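Local structure of KLLA0E08119p (3VA7) at residues R864-H875 against L908-F917; L1057-D1065 against D1094-V1102. The protein is the biotin-bearing urea carboxylase part of a longer enzyme, which probably makes urea-1-carboxylate from urea, hydrogencarbonate and ATP and then hydrolyses it. All blocks are in the same frame, centred on the assembly; numbering follows the deposited sequence.

Interaction 1: residues R864-H875 against L908-F917; sequences RINRLIHQVERH and LIAYESEIQF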
loop_
_atom_site.group_PDB
_atom_site.type_symbol
_atom_site.label_atom_id
_atom_site.label_comp_id
_atom_site.label_asym_id
_atom_site.label_seq_id
_atom_site.Cartn_x
_atom_site.Cartn_y
_atom_site.Cartn_z
ATOM N N ARG A 864 11.947 -11.403 -30.802
ATOM C CA ARG A 864 11.264 -10.768 -31.898
ATOM C C ARG A 864 10.257 -9.733 -31.414
ATOM O O ARG A 864 10.112 -8.642 -32.039
ATOM C CB ARG A 864 10.595 -11.820 -32.794
ATOM C CG ARG A 864 9.714 -11.256 -33.886
ATOM C CD ARG A 864 9.483 -12.309 -34.924
ATOM N NE ARG A 864 9.083 -11.657 -36.159
ATOM C CZ ARG A 864 9.866 -11.426 -37.230
ATOM N NH1 ARG A 864 11.137 -11.848 -37.300
ATOM N NH2 ARG A 864 9.347 -10.749 -38.256
ATOM N N ILE A 865 9.568 -10.067 -30.311
ATOM C CA ILE A 865 8.582 -9.148 -29.723
ATOM C C ILE A 865 9.363 -7.940 -29.252
ATOM O O ILE A 865 8.931 -6.771 -29.380
ATOM C CB ILE A 865 7.862 -9.796 -28.532
ATOM C CG1 ILE A 865 7.017 -10.991 -29.022
ATOM C CG2 ILE A 865 7.086 -8.747 -27.668
ATOM C CD1 ILE A 865 6.678 -11.906 -27.873
ATOM N N ASN A 866 10.553 -8.207 -28.739
ATOM C CA ASN A 866 11.333 -7.105 -28.294
ATOM C C ASN A 866 11.673 -6.190 -29.516
ATOM O O ASN A 866 11.713 -4.951 -29.395
ATOM C CB ASN A 866 12.532 -7.617 -27.544
ATOM C CG ASN A 866 13.663 -6.718 -27.656
ATOM O OD1 ASN A 866 13.978 -5.939 -26.758
ATOM N ND2 ASN A 866 14.314 -6.791 -28.796
ATOM N N ARG A 867 11.832 -6.790 -30.693
ATOM C CA ARG A 867 12.282 -6.057 -31.890
ATOM C C ARG A 867 11.069 -5.286 -32.494
ATOM O O ARG A 867 11.206 -4.142 -32.889
ATOM C CB ARG A 867 12.946 -7.019 -32.920
ATOM C CG ARG A 867 14.433 -7.354 -32.772
ATOM C CD ARG A 867 15.126 -6.702 -31.531
ATOM N NE ARG A 867 15.876 -5.486 -31.813
ATOM C CZ ARG A 867 16.245 -4.558 -30.928
ATOM N NH1 ARG A 867 15.935 -4.643 -29.623
ATOM N NH2 ARG A 867 16.936 -3.488 -31.367
ATOM N N LEU A 868 9.892 -5.914 -32.561
ATOM C CA LEU A 868 8.663 -5.210 -32.927
ATOM C C LEU A 868 8.488 -3.934 -32.094
ATOM O O LEU A 868 8.258 -2.879 -32.654
ATOM C CB LEU A 868 7.419 -6.123 -32.821
ATOM C CG LEU A 868 6.137 -5.433 -33.274
ATOM C CD1 LEU A 868 6.318 -4.978 -34.714
ATOM C CD2 LEU A 868 4.879 -6.326 -33.231
ATOM N N ILE A 869 8.646 -4.030 -30.773
ATOM C CA ILE A 869 8.469 -2.908 -29.894
ATOM C C ILE A 869 9.469 -1.875 -30.306
ATOM O O ILE A 869 9.162 -0.683 -30.324
ATOM C CB ILE A 869 8.668 -3.302 -28.379
ATOM C CG1 ILE A 869 7.472 -4.147 -27.857
ATOM C CG2 ILE A 869 8.918 -2.075 -27.515
ATOM C CD1 ILE A 869 7.723 -4.852 -26.562
ATOM N N HIS A 870 10.670 -2.331 -30.638
ATOM C CA HIS A 870 11.741 -1.431 -31.006
ATOM C C HIS A 870 11.412 -0.706 -32.328
ATOM O O HIS A 870 11.700 0.468 -32.471
ATOM C CB HIS A 870 13.061 -2.187 -31.064
ATOM C CG HIS A 870 14.166 -1.433 -31.721
ATOM N ND1 HIS A 870 14.915 -0.476 -31.060
ATOM C CD2 HIS A 870 14.668 -1.499 -32.984
ATOM C CE1 HIS A 870 15.828 0.014 -31.885
ATOM N NE2 HIS A 870 15.703 -0.596 -33.057
ATOM N N GLN A 871 10.767 -1.382 -33.264
ATOM C CA GLN A 871 10.384 -0.789 -34.498
ATOM C C GLN A 871 9.325 0.278 -34.354
ATOM O O GLN A 871 9.289 1.234 -35.158
ATOM C CB GLN A 871 9.842 -1.855 -35.438
ATOM C CG GLN A 871 10.892 -2.627 -36.186
ATOM C CD GLN A 871 11.943 -1.721 -36.818
ATOM O OE1 GLN A 871 13.081 -2.143 -36.970
ATOM N NE2 GLN A 871 11.580 -0.458 -37.151
ATOM N N VAL A 872 8.435 0.122 -33.384
ATOM C CA VAL A 872 7.466 1.155 -33.107
ATOM C C VAL A 872 8.175 2.356 -32.467
ATOM O O VAL A 872 7.807 3.499 -32.723
ATOM C CB VAL A 872 6.303 0.609 -32.256
ATOM C CG1 VAL A 872 5.328 1.689 -31.832
ATOM C CG2 VAL A 872 5.564 -0.490 -33.011
ATOM N N GLU A 873 9.206 2.146 -31.663
ATOM C CA GLU A 873 9.849 3.302 -31.039
ATOM C C GLU A 873 10.608 4.122 -32.062
ATOM O O GLU A 873 10.672 5.349 -31.990
ATOM C CB GLU A 873 10.772 2.912 -29.876
ATOM C CG GLU A 873 10.039 2.458 -28.577
ATOM C CD GLU A 873 11.027 1.836 -27.567
ATOM O OE1 GLU A 873 11.411 0.629 -27.727
ATOM O OE2 GLU A 873 11.431 2.549 -26.607
ATOM N N ARG A 874 11.199 3.416 -33.008
ATOM C CA ARG A 874 11.988 3.958 -34.066
ATOM C C ARG A 874 11.121 4.809 -35.009
ATOM O O ARG A 874 11.536 5.876 -35.424
ATOM C CB ARG A 874 12.515 2.782 -34.825
ATOM C CG ARG A 874 13.867 2.960 -35.501
ATOM C CD ARG A 874 14.118 1.727 -36.367
ATOM N NE ARG A 874 14.826 2.129 -37.553
ATOM C CZ ARG A 874 14.410 1.937 -38.805
ATOM N NH1 ARG A 874 13.263 1.283 -39.123
ATOM N NH2 ARG A 874 15.202 2.387 -39.760
ATOM N N HIS A 875 9.929 4.341 -35.360
ATOM C CA HIS A 875 9.047 5.152 -36.172
ATOM C C HIS A 875 8.338 6.179 -35.337
ATOM O O HIS A 875 7.649 7.021 -35.873
ATOM C CB HIS A 875 7.999 4.298 -36.847
ATOM C CG HIS A 875 8.574 3.432 -37.902
ATOM N ND1 HIS A 875 8.548 3.774 -39.239
ATOM C CD2 HIS A 875 9.239 2.262 -37.816
ATOM C CE1 HIS A 875 9.159 2.830 -39.928
ATOM N NE2 HIS A 875 9.564 1.891 -39.096
ATOM N N LEU A 908 1.612 -1.949 -38.503
ATOM C CA LEU A 908 2.160 -3.090 -37.830
ATOM C C LEU A 908 2.587 -4.152 -38.832
ATOM O O LEU A 908 3.720 -4.668 -38.724
ATOM C CB LEU A 908 1.212 -3.656 -36.757
ATOM C CG LEU A 908 0.911 -2.768 -35.552
ATOM C CD1 LEU A 908 -0.108 -3.377 -34.649
ATOM C CD2 LEU A 908 2.176 -2.417 -34.789
ATOM N N ILE A 909 1.708 -4.486 -39.789
ATOM C CA ILE A 909 2.053 -5.450 -40.824
ATOM C C ILE A 909 3.344 -4.975 -41.477
ATOM O O ILE A 909 4.184 -5.778 -41.866
ATOM C CB ILE A 909 1.070 -5.438 -41.992
ATOM C CG1 ILE A 909 -0.391 -5.715 -41.573
ATOM C CG2 ILE A 909 1.611 -6.292 -43.177
ATOM C CD1 ILE A 909 -0.598 -6.925 -40.931
ATOM N N ALA A 910 3.504 -3.659 -41.588
ATOM C CA ALA A 910 4.597 -3.123 -42.349
ATOM C C ALA A 910 5.865 -3.049 -41.545
ATOM O O ALA A 910 6.929 -3.478 -42.040
ATOM C CB ALA A 910 4.237 -1.774 -42.951
ATOM N N TYR A 911 5.786 -2.526 -40.314
ATOM C CA TYR A 911 6.987 -2.543 -39.464
ATOM C C TYR A 911 7.434 -4.008 -39.272
ATOM O O TYR A 911 8.620 -4.274 -38.996
ATOM C CB TYR A 911 6.742 -1.968 -38.072
ATOM C CG TYR A 911 6.172 -0.571 -37.967
ATOM C CD1 TYR A 911 5.400 -0.224 -36.855
ATOM C CD2 TYR A 911 6.423 0.413 -38.950
ATOM C CE1 TYR A 911 4.896 0.992 -36.721
ATOM C CE2 TYR A 911 5.902 1.654 -38.825
ATOM C CZ TYR A 911 5.124 1.948 -37.701
ATOM O OH TYR A 911 4.545 3.184 -37.545
ATOM N N GLU A 912 6.490 -4.953 -39.397
ATOM C CA GLU A 912 6.840 -6.347 -39.163
ATOM C C GLU A 912 7.918 -6.820 -40.106
ATOM O O GLU A 912 8.744 -7.636 -39.702
ATOM C CB GLU A 912 5.634 -7.270 -39.276
ATOM C CG GLU A 912 5.965 -8.764 -39.122
ATOM C CD GLU A 912 6.322 -9.196 -37.700
ATOM O OE1 GLU A 912 5.929 -8.543 -36.743
ATOM O OE2 GLU A 912 6.987 -10.226 -37.535
ATOM N N SER A 913 7.927 -6.313 -41.349
ATOM C CA SER A 913 8.944 -6.723 -42.344
ATOM C C SER A 913 10.272 -6.009 -42.130
ATOM O O SER A 913 11.256 -6.327 -42.797
ATOM C CB SER A 913 8.446 -6.501 -43.758
ATOM O OG SER A 913 8.331 -5.099 -44.052
ATOM N N GLU A 914 10.314 -5.049 -41.203
ATOM C CA GLU A 914 11.530 -4.333 -40.961
ATOM C C GLU A 914 12.358 -4.962 -39.871
ATOM O O GLU A 914 13.493 -4.550 -39.634
ATOM C CB GLU A 914 11.241 -2.858 -40.627
ATOM C CG GLU A 914 10.646 -2.087 -41.804
ATOM C CD GLU A 914 9.977 -0.745 -41.443
ATOM O OE1 GLU A 914 10.421 -0.073 -40.450
ATOM O OE2 GLU A 914 9.011 -0.365 -42.209
ATOM N N ILE A 915 11.799 -5.937 -39.167
ATOM C CA ILE A 915 12.520 -6.571 -38.071
ATOM C C ILE A 915 13.662 -7.409 -38.681
ATOM O O ILE A 915 13.402 -8.291 -39.497
ATOM C CB ILE A 915 11.525 -7.451 -37.232
ATOM C CG1 ILE A 915 10.556 -6.544 -36.442
ATOM C CG2 ILE A 915 12.274 -8.511 -36.360
ATOM C CD1 ILE A 915 9.215 -7.200 -36.037
ATOM N N GLN A 916 14.909 -7.115 -38.322
ATOM C CA GLN A 916 16.036 -7.949 -38.811
ATOM C C GLN A 916 16.838 -8.418 -37.611
ATOM O O GLN A 916 17.296 -7.592 -36.785
ATOM C CB GLN A 916 17.046 -7.245 -39.806
ATOM C CG GLN A 916 16.577 -6.043 -40.665
ATOM C CD GLN A 916 15.908 -6.386 -42.079
ATOM O OE1 GLN A 916 15.192 -7.394 -42.235
ATOM N NE2 GLN A 916 16.115 -5.497 -43.071
ATOM N N PHE A 917 17.067 -9.724 -37.535
ATOM C CA PHE A 917 18.024 -10.231 -36.523
ATOM C C PHE A 917 18.418 -11.656 -36.862
ATOM O O PHE A 917 17.763 -12.318 -37.677
ATOM C CB PHE A 917 17.496 -10.094 -35.057
ATOM C CG PHE A 917 16.390 -11.033 -34.741
ATOM C CD1 PHE A 917 16.649 -12.271 -34.148
ATOM C CD2 PHE A 917 15.089 -10.744 -35.106
ATOM C CE1 PHE A 917 15.605 -13.171 -33.905
ATOM C CE2 PHE A 917 14.070 -11.644 -34.839
ATOM C CZ PHE A 917 14.334 -12.842 -34.248
HETATM O O HOH W 1 13.941 -11.243 -39.219
#
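The axes of helices 864-875 and 908-912 approach to 9.9 Å at 110°; beyond the second helix, the CA atoms of Arg-867 and Ile-915 come to 6.2 Å. This is helix-helix packing beside an antiparallel sheet of the carboxyltransferase domain: Leu-868 reaches Tyr-852 on strand 847-852, and Leu-908 reaches Tyr-840 on strand 838-842. The type I turn from Glu-912 to Ile-915 ends by pressing Ile-915 onto helix 864-875. Its CD1 lies 3.7 Å from Leu-868 CA, and its CG2 covers one face of the Arg-864 guanidinium, 3.6 Å from NH1. With CG anti to the backbone N (chi1 173°) and an extended chain, Arg-864 runs out to Glu-912 and grips a single carboxylate oxygen side-on. NE stands 2.9 Å from Glu-912 OE2 and NH2 2.5 Å from the same atom, both with the oxygen in the guanidinium plane; the other oxygen, OE1, is hydrogen-bonded to the Tyr-852 hydroxyl. Val-872 CG2 touches both Leu-908 CD2 and Tyr-911 CD1. At the C-terminal end of segment 864-875, His-875 and Tyr-911 stack face to face, planes 25° apart and centroids separated by 4.1 Å, with Tyr-911 CE2 over the imidazole centre, while the tyrosine hydroxyl bonds Thr-877. Stacking leaves the imidazole edge turned to Glu-914, whose OE1 is also in a long salt bridge with Arg-874 NH1. His-875 NE2 meets the syn lone pair of Glu-914 OE1 at 2.5 Å, close to the ring plane.

Interaction 2: residues L1057-D1065 against D1094-V1102; sequences LVIGDHPID and DNGKFKIDV. With GOL (glycerol), chain D.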
loop_
_atom_site.group_PDB
_atom_site.type_symbol
_atom_site.label_atom_id
_atom_site.label_comp_id
_atom_site.label_asym_id
_atom_site.label_seq_id
_atom_site.Cartn_x
_atom_site.Cartn_y
_atom_site.Cartn_z
ATOM N N LEU A 1057 7.428 0.236 -2.085
ATOM C CA LEU A 1057 8.069 1.487 -1.747
ATOM C C LEU A 1057 9.538 1.512 -2.214
ATOM O O LEU A 1057 10.304 2.419 -1.814
ATOM C CB LEU A 1057 8.008 1.659 -0.239
ATOM C CG LEU A 1057 6.623 1.565 0.410
ATOM C CD1 LEU A 1057 6.719 1.737 1.978
ATOM C CD2 LEU A 1057 5.759 2.599 -0.185
ATOM N N VAL A 1058 9.951 0.517 -3.013
ATOM C CA VAL A 1058 11.320 0.527 -3.525
ATOM C C VAL A 1058 12.344 0.731 -2.384
ATOM O O VAL A 1058 13.273 1.515 -2.526
ATOM C CB VAL A 1058 11.537 1.640 -4.610
ATOM C CG1 VAL A 1058 12.842 1.397 -5.423
ATOM C CG2 VAL A 1058 10.379 1.678 -5.588
ATOM N N ILE A 1059 12.148 0.042 -1.258
ATOM C CA ILE A 1059 13.051 0.148 -0.149
ATOM C C ILE A 1059 13.943 -1.110 -0.033
ATOM O O ILE A 1059 14.769 -1.242 0.878
ATOM C CB ILE A 1059 12.268 0.349 1.205
ATOM C CG1 ILE A 1059 11.111 -0.642 1.356
ATOM C CG2 ILE A 1059 11.730 1.791 1.429
ATOM C CD1 ILE A 1059 10.799 -0.919 2.824
ATOM N N GLY A 1060 13.750 -2.068 -0.933
ATOM C CA GLY A 1060 14.398 -3.372 -0.766
ATOM C C GLY A 1060 15.896 -3.148 -0.880
ATOM O O GLY A 1060 16.324 -2.045 -1.243
ATOM N N ASP A 1061 16.699 -4.160 -0.566
ATOM C CA ASP A 1061 18.120 -4.022 -0.679
ATOM C C ASP A 1061 18.526 -4.673 -1.977
ATOM O O ASP A 1061 18.880 -5.864 -2.014
ATOM C CB ASP A 1061 18.792 -4.671 0.515
ATOM C CG ASP A 1061 20.304 -4.707 0.393
ATOM O OD1 ASP A 1061 20.863 -4.004 -0.497
ATOM O OD2 ASP A 1061 20.930 -5.443 1.200
ATOM N N HIS A 1062 18.442 -3.884 -3.049
ATOM C CA HIS A 1062 18.716 -4.389 -4.419
ATOM C C HIS A 1062 19.031 -3.181 -5.294
ATOM O O HIS A 1062 18.784 -2.056 -4.911
ATOM C CB HIS A 1062 17.507 -5.151 -5.008
ATOM C CG HIS A 1062 16.230 -4.383 -4.877
ATOM N ND1 HIS A 1062 15.902 -3.339 -5.725
ATOM C CD2 HIS A 1062 15.261 -4.416 -3.922
ATOM C CE1 HIS A 1062 14.778 -2.781 -5.305
ATOM N NE2 HIS A 1062 14.362 -3.424 -4.223
ATOM N N PRO A 1063 19.538 -3.399 -6.491
ATOM C CA PRO A 1063 19.750 -2.167 -7.258
ATOM C C PRO A 1063 18.625 -1.837 -8.249
ATOM O O PRO A 1063 18.921 -1.333 -9.316
ATOM C CB PRO A 1063 21.018 -2.504 -8.045
ATOM C CG PRO A 1063 20.810 -4.021 -8.398
ATOM C CD PRO A 1063 20.081 -4.604 -7.175
ATOM N N ILE A 1064 17.362 -2.155 -7.968
ATOM C CA ILE A 1064 16.270 -1.845 -8.955
ATOM C C ILE A 1064 15.594 -0.562 -8.554
ATOM O O ILE A 1064 15.302 -0.360 -7.379
ATOM C CB ILE A 1064 15.193 -2.953 -9.098
ATOM C CG1 ILE A 1064 15.841 -4.334 -9.205
ATOM C CG2 ILE A 1064 14.300 -2.709 -10.290
ATOM C CD1 ILE A 1064 17.149 -4.369 -9.937
ATOM N N ASP A 1065 15.351 0.283 -9.550
ATOM C CA ASP A 1065 14.877 1.653 -9.349
ATOM C C ASP A 1065 13.350 1.825 -9.361
ATOM O O ASP A 1065 12.842 2.878 -8.988
ATOM C CB ASP A 1065 15.544 2.576 -10.382
ATOM C CG ASP A 1065 17.036 2.814 -10.073
ATOM O OD1 ASP A 1065 17.437 2.894 -8.857
ATOM O OD2 ASP A 1065 17.819 2.925 -11.050
ATOM N N ASP A 1094 10.875 -7.008 3.855
ATOM C CA ASP A 1094 9.842 -5.982 3.929
ATOM C C ASP A 1094 10.355 -4.733 4.559
ATOM O O ASP A 1094 9.660 -3.708 4.471
ATOM C CB ASP A 1094 8.599 -6.405 4.746
ATOM C CG ASP A 1094 7.659 -7.337 3.967
ATOM O OD1 ASP A 1094 7.770 -7.458 2.720
ATOM O OD2 ASP A 1094 6.798 -7.967 4.611
ATOM N N ASN A 1095 11.497 -4.831 5.263
ATOM C CA ASN A 1095 12.090 -3.679 5.965
ATOM C C ASN A 1095 13.417 -3.312 5.354
ATOM O O ASN A 1095 14.203 -2.560 5.961
ATOM C CB ASN A 1095 12.210 -3.915 7.470
ATOM C CG ASN A 1095 10.837 -4.135 8.133
ATOM O OD1 ASN A 1095 10.344 -5.289 8.207
ATOM N ND2 ASN A 1095 10.182 -3.030 8.566
ATOM N N GLY A 1096 13.671 -3.869 4.166
ATOM C CA GLY A 1096 14.876 -3.589 3.425
ATOM C C GLY A 1096 16.196 -4.067 4.012
ATOM O O GLY A 1096 17.261 -3.625 3.573
ATOM N N LYS A 1097 16.127 -5.016 4.945
ATOM C CA LYS A 1097 17.300 -5.636 5.549
ATOM C C LYS A 1097 17.660 -7.011 4.979
ATOM O O LYS A 1097 18.394 -7.764 5.605
ATOM C CB LYS A 1097 17.050 -5.778 7.033
ATOM C CG LYS A 1097 16.908 -4.439 7.724
ATOM C CD LYS A 1097 18.064 -3.515 7.332
ATOM C CE LYS A 1097 17.726 -2.040 7.592
ATOM N NZ LYS A 1097 17.923 -1.732 9.040
ATOM N N PHE A 1098 17.122 -7.365 3.815
ATOM C CA PHE A 1098 17.496 -8.611 3.169
ATOM C C PHE A 1098 18.142 -8.351 1.802
ATOM O O PHE A 1098 17.598 -7.691 0.951
ATOM C CB PHE A 1098 16.280 -9.554 3.063
ATOM C CG PHE A 1098 16.553 -10.797 2.253
ATOM C CD1 PHE A 1098 17.270 -11.871 2.799
ATOM C CD2 PHE A 1098 16.127 -10.895 0.941
ATOM C CE1 PHE A 1098 17.531 -12.987 2.064
ATOM C CE2 PHE A 1098 16.401 -12.033 0.197
ATOM C CZ PHE A 1098 17.103 -13.070 0.750
ATOM N N LYS A 1099 19.301 -8.930 1.588
ATOM C CA LYS A 1099 20.145 -8.649 0.454
ATOM C C LYS A 1099 19.836 -9.620 -0.678
ATOM O O LYS A 1099 20.379 -10.724 -0.781
ATOM C CB LYS A 1099 21.606 -8.704 0.914
ATOM C CG LYS A 1099 22.646 -8.869 -0.191
ATOM C CD LYS A 1099 22.960 -7.588 -0.928
ATOM C CE LYS A 1099 24.193 -7.848 -1.843
ATOM N NZ LYS A 1099 25.090 -6.653 -2.131
ATOM N N ILE A 1100 18.969 -9.176 -1.559
ATOM C CA ILE A 1100 18.645 -9.949 -2.730
ATOM C C ILE A 1100 19.855 -10.242 -3.594
ATOM O O ILE A 1100 20.608 -9.348 -3.919
ATOM C CB ILE A 1100 17.584 -9.260 -3.575
ATOM C CG1 ILE A 1100 16.453 -8.820 -2.653
ATOM C CG2 ILE A 1100 17.121 -10.226 -4.713
ATOM C CD1 ILE A 1100 15.168 -8.814 -3.275
ATOM N N ASP A 1101 20.002 -11.500 -3.988
ATOM C CA ASP A 1101 21.155 -11.898 -4.722
ATOM C C ASP A 1101 20.841 -11.671 -6.168
ATOM O O ASP A 1101 20.166 -12.492 -6.810
ATOM C CB ASP A 1101 21.553 -13.365 -4.389
ATOM C CG ASP A 1101 22.743 -13.910 -5.258
ATOM O OD1 ASP A 1101 23.357 -14.920 -4.844
ATOM O OD2 ASP A 1101 23.064 -13.383 -6.358
ATOM N N VAL A 1102 21.341 -10.560 -6.684
ATOM C CA VAL A 1102 21.167 -10.183 -8.081
ATOM C C VAL A 1102 22.477 -9.846 -8.727
ATOM O O VAL A 1102 23.211 -9.005 -8.220
ATOM C CB VAL A 1102 20.360 -8.829 -8.262
ATOM C CG1 VAL A 1102 19.515 -8.921 -9.488
ATOM C CG2 VAL A 1102 19.539 -8.457 -7.044
HETATM C C1 GOL D . 5.472 -2.933 1.369
HETATM O O1 GOL D . 5.068 -1.753 2.069
HETATM C C2 GOL D . 6.979 -3.237 1.493
HETATM O O2 GOL D . 7.329 -3.233 2.873
HETATM C C3 GOL D . 7.896 -2.197 0.802
HETATM O O3 GOL D . 7.682 -1.908 -0.573
HETATM O O HOH W 2 15.468 -6.160 1.294
HETATM O O HOH W 3 21.304 -6.555 -3.970
HETATM O O HOH W 4 22.654 -4.710 -2.407
#
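Gly-1060 and Asp-1061 meet Gly-1096 and Lys-1099 in a mainly loop-to-loop contact near the surface, which runs into the start of strand 1101-1108; the connection between strands 1045-1049 and 1075-1081 lies along the link from helix 1083-1094 to that strand. Backbone atoms and waters make up most of it: direct hydrogen bonding across it is limited to a weak bond from Ile-1100 N to Asp-1061 O (3.3 Å). One water joins Asp-1061 N to Phe-1098 O, and a second joins Asp-1061 O to Ile-1100 O. Gly-1096, with phi 67°, closes the helix in a Schellman motif and lets its CA come within 3.5 Å of Ile-1059 O. Chi1 of 173° turns Asp-1061 CG away from the amide nitrogen and lays OD2 against CB of Lys-1099; a water 2.7 Å from OD1 relays it to Lys-1099 NZ. Replacing Asp-1061 by an alanine would probably leave that water without its carboxylate acceptor and the lysine amine without its link across the loops. Glycerol, probably from crystallisation, bridges Leu-1057 N and Asp-1094 O. Pro-1063 CD meets Val-1102 CG2 tip to tip; Val-1102 and Ile-1100 also rest on Phe-928 of strand 922-934, while Phe-1098 packs on helix 1083-1094.

Interaction 1 is largely buried and hides 753 Å² between its segments, whereas interaction 2 is a surface contact hiding 425 Å². They share no helix or strand: the first joins helices 859-875 and 901-912 beside one antiparallel sheet, the second a loop with the link that leads into strand 1101-1108 of the mixed sheet. The chemistry follows the setting. Side chains do the work in 864-875 against 908-917, through apolar packing, a ring stack and charged pairs; in 1057-1065 against 1094-1102, main-chain atoms, waters and the Schellman helix end at Gly-1096 carry most of it. Nearest atoms of the two are about 17 Å apart, and they follow in series along the chain.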